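Local coordinates for protein 5'-Methylthioadenosine Nucleosidase (Arabidopsis thaliana, PDB 2H8G) that is a nucleosidase-type member of the phosphorylase superfamily with an alpha/beta fold, and holds an adenine in its pocket, at residues K70-N75 against N257-R262. Numbering follows the deposited sequence.
Sequences KDLRIN and NFINGR
Lys70 reaches across to Asn257 with a chain extended beyond CG (chi2 to chi4 all near 180°), and its NZ donates a hydrogen bond to OD1 of Asn257 at 2.8 Å. The C=O...N angle is 133° and the ammonium nitrogen stands above the amide plane, 37° out of it, while the two side chains cross at about a right angle. The same OD1 is hydrogen-bonded to His69 NE2, so two nitrogens from consecutive residues grip one oxygen in the last turn of helix 233-259.

Asn260, the first residue to leave helical geometry, lies against all three of Lys70, Asp71 and Leu72. Its CG lies anti to the backbone N (chi1 -179°), which carries CG toward the turn that joins strands 63-69 and 72-78. The amide group meets CB and CD of Lys70, with CG of Asn260 3.6 Å from that CB. It was probably built turned over: the atom modelled as ND2 lies 2.9 Å from the backbone N of Asp71, and with the amide reversed this may be a hydrogen bond.

Leu72 and Asn260 run past each other in opposite directions, CD1 of Leu72 reaching 3.5 Å from CA of Asn260. That methyl also touches CG2 of Ile259 at 3.9 Å, and Ile26 packs on both Leu72 and Ile259. Asn260 and Gly261 are the central residues of a type II turn, closed by Arg262 N to Ile259 O at 2.9 Å.

The contact thus ties the end of the long C-terminal helix to a beta hairpin, apolar where Leu72 meets Ile259 and polar where Lys70 meets Asn257, whose carbonyl oxygen, shared by two donors, would probably be polarised by the lysine charge.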
loop_
_atom_site.group_PDB
_atom_site.type_symbol
_atom_site.label_atom_id
_atom_site.label_comp_id
_atom_site.label_asym_id
_atom_site.label_seq_id
_atom_site.Cartn_x
_atom_site.Cartn_y
_atom_site.Cartn_z
ATOM N N LYS A 70 19.179 9.278 -25.774
ATOM C CA LYS A 70 19.265 8.474 -26.984
ATOM C C LYS A 70 17.871 8.147 -27.505
ATOM O O LYS A 70 17.086 9.049 -27.793
ATOM C CB LYS A 70 20.045 7.184 -26.712
ATOM C CG LYS A 70 21.487 7.423 -26.293
ATOM C CD LYS A 70 22.208 6.123 -25.986
ATOM C CE LYS A 70 23.623 6.385 -25.494
ATOM N NZ LYS A 70 24.342 5.127 -25.150
ATOM N N ASP A 71 17.560 6.861 -27.615
ATOM C CA ASP A 71 16.260 6.436 -28.119
ATOM C C ASP A 71 15.294 6.029 -27.008
ATOM O O ASP A 71 14.334 5.298 -27.251
ATOM C CB ASP A 71 16.436 5.266 -29.091
ATOM C CG ASP A 71 17.449 5.561 -30.182
ATOM O OD1 ASP A 71 18.660 5.627 -29.874
ATOM O OD2 ASP A 71 17.037 5.731 -31.349
ATOM N N LEU A 72 15.542 6.506 -25.793
ATOM C CA LEU A 72 14.681 6.164 -24.667
ATOM C C LEU A 72 14.103 7.359 -23.926
ATOM O O LEU A 72 14.810 8.319 -23.616
ATOM C CB LEU A 72 15.444 5.299 -23.656
ATOM C CG LEU A 72 15.746 3.838 -23.987
ATOM C CD1 LEU A 72 16.621 3.249 -22.887
ATOM C CD2 LEU A 72 14.448 3.056 -24.113
ATOM N N ARG A 73 12.806 7.293 -23.645
ATOM C CA ARG A 73 12.140 8.334 -22.883
ATOM C C ARG A 73 12.336 7.882 -21.445
ATOM O O ARG A 73 12.029 6.739 -21.109
ATOM C CB ARG A 73 10.647 8.383 -23.210
ATOM C CG ARG A 73 10.323 8.929 -24.590
ATOM C CD ARG A 73 8.822 8.910 -24.846
ATOM N NE ARG A 73 8.461 9.639 -26.060
ATOM C CZ ARG A 73 8.615 10.951 -26.216
ATOM N NH1 ARG A 73 9.123 11.683 -25.232
ATOM N NH2 ARG A 73 8.261 11.534 -27.354
ATOM N N ILE A 74 12.868 8.758 -20.605
ATOM C CA ILE A 74 13.103 8.402 -19.213
ATOM C C ILE A 74 12.231 9.202 -18.264
ATOM O O ILE A 74 12.236 10.431 -18.282
ATOM C CB ILE A 74 14.575 8.624 -18.817
ATOM C CG1 ILE A 74 15.491 7.837 -19.754
ATOM C CG2 ILE A 74 14.795 8.190 -17.369
ATOM C CD1 ILE A 74 16.961 8.041 -19.480
ATOM N N ASN A 75 11.480 8.490 -17.434
ATOM C CA ASN A 75 10.620 9.123 -16.452
ATOM C C ASN A 75 11.059 8.629 -15.080
ATOM O O ASN A 75 11.356 7.450 -14.904
ATOM C CB ASN A 75 9.154 8.748 -16.698
ATOM C CG ASN A 75 8.600 9.357 -17.974
ATOM O OD1 ASN A 75 8.064 8.653 -18.833
ATOM N ND2 ASN A 75 8.723 10.671 -18.102
ATOM N N ASN A 257 21.841 2.642 -20.403
ATOM C CA ASN A 257 22.579 2.540 -21.654
ATOM C C ASN A 257 22.525 1.138 -22.251
ATOM O O ASN A 257 22.652 0.970 -23.465
ATOM C CB ASN A 257 24.028 2.985 -21.455
ATOM C CG ASN A 257 24.168 4.494 -21.439
ATOM O OD1 ASN A 257 23.772 5.173 -22.390
ATOM N ND2 ASN A 257 24.729 5.030 -20.363
ATOM N N PHE A 258 22.325 0.134 -21.404
ATOM C CA PHE A 258 22.231 -1.244 -21.876
ATOM C C PHE A 258 20.872 -1.469 -22.534
ATOM O O PHE A 258 20.776 -2.068 -23.606
ATOM C CB PHE A 258 22.380 -2.224 -20.714
ATOM C CG PHE A 258 22.283 -3.665 -21.126
ATOM C CD1 PHE A 258 23.385 -4.325 -21.659
ATOM C CD2 PHE A 258 21.084 -4.358 -20.997
ATOM C CE1 PHE A 258 23.294 -5.655 -22.058
ATOM C CE2 PHE A 258 20.983 -5.689 -21.395
ATOM C CZ PHE A 258 22.091 -6.339 -21.925
ATOM N N ILE A 259 19.823 -0.989 -21.873
ATOM C CA ILE A 259 18.457 -1.135 -22.368
ATOM C C ILE A 259 18.218 -0.424 -23.697
ATOM O O ILE A 259 17.489 -0.924 -24.555
ATOM C CB ILE A 259 17.442 -0.595 -21.335
ATOM C CG1 ILE A 259 17.433 -1.501 -20.103
ATOM C CG2 ILE A 259 16.049 -0.505 -21.951
ATOM C CD1 ILE A 259 16.566 -0.981 -18.974
ATOM N N ASN A 260 18.834 0.741 -23.864
ATOM C CA ASN A 260 18.664 1.522 -25.083
ATOM C C ASN A 260 18.916 0.700 -26.342
ATOM O O ASN A 260 19.914 -0.009 -26.445
ATOM C CB ASN A 260 19.588 2.743 -25.051
ATOM C CG ASN A 260 19.452 3.612 -26.290
ATOM O OD1 ASN A 260 20.200 3.457 -27.259
ATOM N ND2 ASN A 260 18.486 4.522 -26.270
ATOM N N GLY A 261 17.987 0.787 -27.288
ATOM C CA GLY A 261 18.122 0.061 -28.538
ATOM C C GLY A 261 17.695 -1.393 -28.488
ATOM O O GLY A 261 17.570 -2.044 -29.525
ATOM N N ARG A 262 17.469 -1.913 -27.286
ATOM C CA ARG A 262 17.063 -3.303 -27.128
ATOM C C ARG A 262 15.565 -3.425 -26.902
ATOM O O ARG A 262 14.912 -2.476 -26.465
ATOM C CB ARG A 262 17.778 -3.938 -25.930
ATOM C CG ARG A 262 19.274 -4.136 -26.084
ATOM C CD ARG A 262 19.870 -4.656 -24.780
ATOM N NE ARG A 262 21.318 -4.823 -24.862
ATOM C CZ ARG A 262 21.924 -5.883 -25.385
ATOM N NH1 ARG A 262 21.208 -6.888 -25.873
ATOM N NH2 ARG A 262 23.247 -5.935 -25.429
#